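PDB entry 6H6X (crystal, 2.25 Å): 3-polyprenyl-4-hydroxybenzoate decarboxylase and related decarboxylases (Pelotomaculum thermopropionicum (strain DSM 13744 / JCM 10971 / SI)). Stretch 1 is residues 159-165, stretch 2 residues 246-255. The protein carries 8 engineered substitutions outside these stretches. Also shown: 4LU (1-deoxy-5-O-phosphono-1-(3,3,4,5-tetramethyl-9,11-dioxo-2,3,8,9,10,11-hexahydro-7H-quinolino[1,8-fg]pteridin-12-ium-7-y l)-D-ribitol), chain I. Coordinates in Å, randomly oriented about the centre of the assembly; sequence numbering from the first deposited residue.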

ATOM      1  N   ASP B 159      23.232  -3.308 -37.661  1.00 71.34           N
ATOM      2  CA  ASP B 159      22.172  -2.654 -38.408  1.00 70.29           C
ATOM      3  C   ASP B 159      20.912  -3.522 -38.451  1.00 63.20           C
ATOM      4  O   ASP B 159      20.125  -3.458 -39.400  1.00 57.45           O
ATOM      5  N   ARG B 160      20.712  -4.328 -37.412  1.00 69.53           N
ATOM      6  CA  ARG B 160      19.586  -5.246 -37.386  1.00 64.60           C
ATOM      7  C   ARG B 160      18.888  -5.203 -36.016  1.00 60.70           C
ATOM      8  O   ARG B 160      19.559  -5.149 -34.987  1.00 63.37           O
ATOM      9  N   LEU B 161      17.554  -5.273 -36.015  1.00 53.88           N
ATOM     10  CA  LEU B 161      16.780  -5.318 -34.784  1.00 55.29           C
ATOM     11  C   LEU B 161      15.701  -6.355 -34.878  1.00 54.82           C
ATOM     12  O   LEU B 161      15.060  -6.455 -35.911  1.00 67.55           O
ATOM     13  N   GLY B 162      15.458  -7.081 -33.795  1.00 53.64           N
ATOM     14  CA  GLY B 162      14.279  -7.966 -33.677  1.00 46.36           C
ATOM     15  C   GLY B 162      13.154  -7.204 -33.002  1.00 48.50           C
ATOM     16  O   GLY B 162      13.365  -6.415 -32.096  1.00 56.88           O
ATOM     17  N   ILE B 163      11.940  -7.456 -33.415  1.00 49.60           N
ATOM     18  CA  ILE B 163      10.822  -6.655 -32.970  1.00 52.55           C
ATOM     19  C   ILE B 163       9.667  -7.578 -32.597  1.00 50.77           C
ATOM     20  O   ILE B 163       9.315  -8.462 -33.330  1.00 56.37           O
ATOM     21  N   LEU B 164       9.118  -7.362 -31.419  1.00 52.27           N
ATOM     22  CA  LEU B 164       7.859  -7.958 -31.010  1.00 49.73           C
ATOM     23  C   LEU B 164       6.732  -7.085 -31.526  1.00 53.63           C
ATOM     24  O   LEU B 164       6.652  -5.920 -31.154  1.00 58.79           O
ATOM     25  N   ILE B 165       5.891  -7.618 -32.403  1.00 54.80           N
ATOM     26  CA  ILE B 165       4.695  -6.925 -32.862  1.00 54.45           C
ATOM     27  C   ILE B 165       3.447  -7.720 -32.437  1.00 62.55           C
ATOM     28  O   ILE B 165       3.161  -8.781 -32.986  1.00 72.24           O
ATOM     29  N   ILE B 246      10.872  -3.302 -41.982  1.00 64.68           N
ATOM     30  CA  ILE B 246      10.617  -4.624 -41.461  1.00 66.10           C
ATOM     31  C   ILE B 246      10.627  -5.556 -42.691  1.00 68.79           C
ATOM     32  O   ILE B 246       9.911  -5.313 -43.654  1.00 64.32           O
ATOM     33  N   LEU B 247      11.441  -6.602 -42.652  1.00 78.82           N
ATOM     34  CA  LEU B 247      11.715  -7.416 -43.838  1.00 79.89           C
ATOM     35  C   LEU B 247      10.600  -8.414 -44.072  1.00 85.84           C
ATOM     36  O   LEU B 247      10.168  -9.091 -43.133  1.00 88.55           O
ATOM     37  N   PRO B 248      10.129  -8.526 -45.331  1.00102.97           N
ATOM     38  CA  PRO B 248       9.016  -9.472 -45.586  1.00101.64           C
ATOM     39  C   PRO B 248       9.456 -10.939 -45.410  1.00 99.76           C
ATOM     40  O   PRO B 248      10.554 -11.296 -45.829  1.00 94.40           O
ATOM     41  N   GLY B 249       8.648 -11.749 -44.731  1.00 98.18           N
ATOM     42  CA  GLY B 249       8.940 -13.172 -44.567  1.00 98.17           C
ATOM     43  C   GLY B 249       9.983 -13.556 -43.520  1.00102.00           C
ATOM     44  O   GLY B 249       9.846 -14.603 -42.877  1.00114.46           O
ATOM     45  N   VAL B 250      11.000 -12.730 -43.303  1.00 95.63           N
ATOM     46  CA  VAL B 250      12.059 -13.109 -42.378  1.00 87.89           C
ATOM     47  C   VAL B 250      11.510 -13.220 -40.948  1.00 87.76           C
ATOM     48  O   VAL B 250      10.680 -12.403 -40.494  1.00 95.98           O
ATOM     49  N   ARG B 251      11.979 -14.260 -40.265  1.00 88.70           N
ATOM     50  CA  ARG B 251      11.680 -14.521 -38.853  1.00 87.65           C
ATOM     51  C   ARG B 251      12.964 -14.956 -38.194  1.00 81.75           C
ATOM     52  O   ARG B 251      13.610 -15.889 -38.665  1.00 92.05           O
ATOM     53  N   GLU B 252      13.362 -14.244 -37.140  1.00 81.15           N
ATOM     54  CA  GLU B 252      14.523 -14.605 -36.319  1.00 82.84           C
ATOM     55  C   GLU B 252      14.139 -14.557 -34.870  1.00 92.06           C
ATOM     56  O   GLU B 252      13.175 -13.882 -34.501  1.00 89.61           O
ATOM     57  N   VAL B 253      14.902 -15.273 -34.057  1.00101.86           N
ATOM     58  CA  VAL B 253      14.541 -15.449 -32.670  1.00 97.10           C
ATOM     59  C   VAL B 253      14.775 -14.132 -31.921  1.00 85.90           C
ATOM     60  O   VAL B 253      15.880 -13.570 -31.890  1.00 78.72           O
ATOM     61  N   GLU B 254      13.701 -13.638 -31.329  1.00 82.59           N
ATOM     62  CA  GLU B 254      13.750 -12.418 -30.500  1.00 74.53           C
ATOM     63  C   GLU B 254      13.390 -12.837 -29.080  1.00 71.13           C
ATOM     64  O   GLU B 254      12.447 -13.621 -28.851  1.00 66.79           O
ATOM     65  N   GLY B 255      14.109 -12.302 -28.117  1.00 64.57           N
ATOM     66  CA  GLY B 255      13.789 -12.619 -26.734  1.00 75.66           C
ATOM     67  C   GLY B 255      14.719 -13.652 -26.122  1.00 77.20           C
ATOM     68  O   GLY B 255      15.654 -14.075 -26.796  1.00 79.37           O
TER

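Side-chain packing between residues 159-165 and 246-255, whose strands 160-163 and 252-254 cross at 67°; 353 Å² is buried in total. Arg160 covers the most surface: its CA-to-CB bond points toward the second stretch, and chi1 to chi3 all near t extend the chain until the guanidinium meets Glu252. Glu252, m at chi1 and t at chi2, presents its carboxylate to the edge of that group, and a two-point salt bridge results: Arg160 NE donates to Glu252 OE1 at 3.2 Å, almost linearly, and Arg160 NH2 to Glu252 OE2 at 2.9 Å. Apolar atoms lie obliquely around the same guanidinium, with Leu247 CD1 4.0 Å from Arg160 NH1 and Val250 CG1 4.0 Å from Arg160 NH2. Glu254 comes next. Its side chain (chi1 t, chi2 m) lies over the Gly162 backbone, Glu254 CG being 3.9 Å from Gly162 C; an ideal CB on Gly162 would sit only 3.3 Å from that CG, so the glycine makes room for it. Glu254 OE2 reaches within 4.1 Å of Leu164 CB, while both carboxylate oxygens are hydrogen-bonded elsewhere in the structure. Ile246 (chi1 m, chi2 t) also points toward stretch 1; its CD1 packs 4.0 Å from Ile165 CD1, an apolar contact. The prenylated flavin 4LU binds the backbone, its N3 donating to Leu164 O at 3.0 Å.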

ATOM      1  CB  ASP B 159      22.672  -2.371 -39.847  1.00 85.43           C
ATOM      2  CG  ASP B 159      22.852  -3.661 -40.702  1.00 92.55           C
ATOM      3  OD1 ASP B 159      23.022  -4.773 -40.139  1.00 95.17           O
ATOM      4  OD2 ASP B 159      22.805  -3.541 -41.947  1.00 86.09           O
ATOM      5  CB  ARG B 160      20.118  -6.633 -37.676  1.00 65.66           C
ATOM      6  CG  ARG B 160      19.138  -7.536 -38.374  1.00 73.76           C
ATOM      7  CD  ARG B 160      19.873  -8.794 -38.829  1.00 75.81           C
ATOM      8  NE  ARG B 160      19.001  -9.745 -39.496  1.00 77.08           N
ATOM      9  CZ  ARG B 160      18.645  -9.692 -40.784  1.00 83.79           C
ATOM     10  NH1 ARG B 160      19.067  -8.709 -41.589  1.00 77.79           N
ATOM     11  NH2 ARG B 160      17.849 -10.638 -41.278  1.00 82.84           N
ATOM     12  CB  LEU B 161      16.071  -3.975 -34.557  1.00 56.75           C
ATOM     13  CG  LEU B 161      16.951  -2.752 -34.453  1.00 50.10           C
ATOM     14  CD1 LEU B 161      16.027  -1.543 -34.480  1.00 57.35           C
ATOM     15  CD2 LEU B 161      17.763  -2.776 -33.198  1.00 51.87           C
ATOM     16  CB  ILE B 163      10.427  -5.609 -34.044  1.00 51.08           C
ATOM     17  CG1 ILE B 163       9.302  -4.717 -33.516  1.00 48.35           C
ATOM     18  CG2 ILE B 163      10.004  -6.278 -35.339  1.00 52.20           C
ATOM     19  CD1 ILE B 163       8.818  -3.681 -34.511  1.00 50.83           C
ATOM     20  CB  LEU B 164       7.803  -8.080 -29.488  1.00 50.89           C
ATOM     21  CG  LEU B 164       6.405  -8.406 -28.946  1.00 60.24           C
ATOM     22  CD1 LEU B 164       5.971  -9.781 -29.408  1.00 57.96           C
ATOM     23  CD2 LEU B 164       6.352  -8.308 -27.429  1.00 67.48           C
ATOM     24  CB  ILE B 165       4.701  -6.719 -34.406  1.00 59.40           C
ATOM     25  CG1 ILE B 165       6.053  -6.216 -34.905  1.00 58.35           C
ATOM     26  CG2 ILE B 165       3.607  -5.745 -34.853  1.00 55.64           C
ATOM     27  CD1 ILE B 165       6.083  -5.996 -36.405  1.00 62.70           C
ATOM     28  CB  ILE B 246       9.283  -4.718 -40.699  1.00 67.02           C
ATOM     29  CG1 ILE B 246       9.109  -3.588 -39.669  1.00 62.68           C
ATOM     30  CG2 ILE B 246       9.195  -6.064 -39.971  1.00 65.80           C
ATOM     31  CD1 ILE B 246       7.708  -3.565 -39.097  1.00 60.70           C
ATOM     32  CB  LEU B 247      13.040  -8.163 -43.690  1.00 86.22           C
ATOM     33  CG  LEU B 247      14.284  -7.280 -43.499  1.00 87.19           C
ATOM     34  CD1 LEU B 247      15.542  -8.123 -43.305  1.00 92.92           C
ATOM     35  CD2 LEU B 247      14.465  -6.312 -44.656  1.00 85.00           C
ATOM     36  CB  PRO B 248       8.621  -9.166 -47.033  1.00 95.90           C
ATOM     37  CG  PRO B 248       9.880  -8.666 -47.667  1.00 97.64           C
ATOM     38  CD  PRO B 248      10.738  -8.042 -46.587  1.00 96.18           C
ATOM     39  CB  VAL B 250      13.242 -12.113 -42.404  1.00 86.54           C
ATOM     40  CG1 VAL B 250      14.315 -12.526 -41.399  1.00 84.62           C
ATOM     41  CG2 VAL B 250      13.826 -12.031 -43.799  1.00 83.38           C
ATOM     42  CB  ARG B 251      10.630 -15.617 -38.698  1.00 79.91           C
ATOM     43  CG  ARG B 251       9.267 -15.253 -39.263  1.00 80.03           C
ATOM     44  CD  ARG B 251       8.631 -14.136 -38.433  1.00 85.42           C
ATOM     45  NE  ARG B 251       7.260 -13.863 -38.878  1.00 76.84           N
ATOM     46  CZ  ARG B 251       6.926 -13.064 -39.888  1.00 67.49           C
ATOM     47  NH1 ARG B 251       7.853 -12.417 -40.592  1.00 72.07           N
ATOM     48  NH2 ARG B 251       5.644 -12.926 -40.212  1.00 62.95           N
ATOM     49  CB  GLU B 252      15.705 -13.678 -36.588  1.00 86.90           C
ATOM     50  CG  GLU B 252      16.261 -13.888 -38.001  1.00 95.82           C
ATOM     51  CD  GLU B 252      17.357 -12.916 -38.409  1.00103.70           C
ATOM     52  OE1 GLU B 252      17.801 -12.059 -37.601  1.00103.20           O
ATOM     53  OE2 GLU B 252      17.770 -13.004 -39.585  1.00107.50           O
ATOM     54  CB  VAL B 253      15.298 -16.613 -31.996  1.00101.89           C
ATOM     55  CG1 VAL B 253      14.904 -16.702 -30.525  1.00104.50           C
ATOM     56  CG2 VAL B 253      15.012 -17.941 -32.700  1.00103.32           C
ATOM     57  CB  GLU B 254      12.772 -11.368 -31.053  1.00 67.91           C
ATOM     58  CG  GLU B 254      12.736 -10.038 -30.311  1.00 69.45           C
ATOM     59  CD  GLU B 254      11.891 -10.041 -29.026  1.00 70.65           C
ATOM     60  OE1 GLU B 254      12.261  -9.334 -28.060  1.00 67.49           O
ATOM     61  OE2 GLU B 254      10.857 -10.747 -28.954  1.00 76.32           O
TER
HETATM   62  C9  4LU I 503       4.286   0.016 -24.837  1.00 56.45           C
HETATM   63  C8  4LU I 503       5.200   0.712 -23.992  1.00 49.77           C
HETATM   64  C7  4LU I 503       6.453   0.193 -23.648  1.00 47.98           C
HETATM   65  C10 4LU I 503       4.101  -3.089 -26.950  1.00 57.01           C
HETATM   66  C6  4LU I 503       6.731  -1.260 -23.995  1.00 50.55           C
HETATM   67  N3  4LU I 503       5.140  -4.913 -28.789  1.00 57.60           N
HETATM   68  C2  4LU I 503       3.865  -4.430 -28.941  1.00 58.97           C
HETATM   69  C13 4LU I 503       9.076  -1.653 -22.665  1.00 50.40           C
HETATM   70  C5  4LU I 503       8.065  -2.017 -23.734  1.00 51.50           C
HETATM   71  C1  4LU I 503       7.058  -3.993 -24.800  1.00 53.93           C
HETATM   72  O2  4LU I 503       3.165  -4.812 -29.930  1.00 59.62           O
HETATM   73  N1  4LU I 503       3.364  -3.528 -28.045  1.00 56.51           N
HETATM   74  C4  4LU I 503       5.947  -4.543 -27.751  1.00 57.66           C
HETATM   75  O4  4LU I 503       7.116  -4.996 -27.657  1.00 55.60           O
HETATM   76  C4A 4LU I 503       5.415  -3.566 -26.737  1.00 55.83           C
HETATM   77  N5  4LU I 503       6.201  -3.089 -25.636  1.00 55.88           N
HETATM   78  C3  4LU I 503       8.145  -3.406 -24.265  1.00 56.76           C
HETATM   79  C12 4LU I 503       8.904  -1.451 -24.916  1.00 54.10           C
HETATM   80  C5A 4LU I 503       5.849  -1.870 -24.995  1.00 50.93           C
HETATM   81  C7M 4LU I 503       7.394   0.972 -22.731  1.00 53.52           C
HETATM   82  C8M 4LU I 503       4.745   2.078 -23.553  1.00 52.53           C
HETATM   83  C9A 4LU I 503       4.523  -1.283 -25.334  1.00 52.64           C
HETATM   84  N10 4LU I 503       3.584  -2.122 -26.049  1.00 50.44           N
HETATM   85  C1' 4LU I 503       2.202  -1.700 -26.268  1.00 54.91           C
HETATM   86  C2' 4LU I 503       1.906  -0.845 -27.522  1.00 56.20           C
HETATM   87  O2' 4LU I 503       2.861   0.197 -27.745  1.00 55.03           O
HETATM   88  C3' 4LU I 503       0.551  -0.185 -27.319  1.00 57.27           C
HETATM   89  O3' 4LU I 503      -0.403  -1.171 -26.918  1.00 54.84           O
HETATM   90  C4' 4LU I 503       0.095   0.588 -28.560  1.00 58.26           C
HETATM   91  O4' 4LU I 503      -0.934   1.589 -28.294  1.00 47.19           O
HETATM   92  C5' 4LU I 503      -0.431  -0.264 -29.702  1.00 58.22           C
HETATM   93  O5' 4LU I 503      -0.761   0.760 -30.664  1.00 62.64           O
HETATM   94  P   4LU I 503      -1.757   0.512 -31.925  1.00 61.63           P
HETATM   95  O2P 4LU I 503      -1.664   1.761 -32.821  1.00 59.05           O
HETATM   96  O3P 4LU I 503      -1.179  -0.720 -32.679  1.00 50.87           O
HETATM   97  O1P 4LU I 503      -3.138   0.348 -31.287  1.00 60.88           O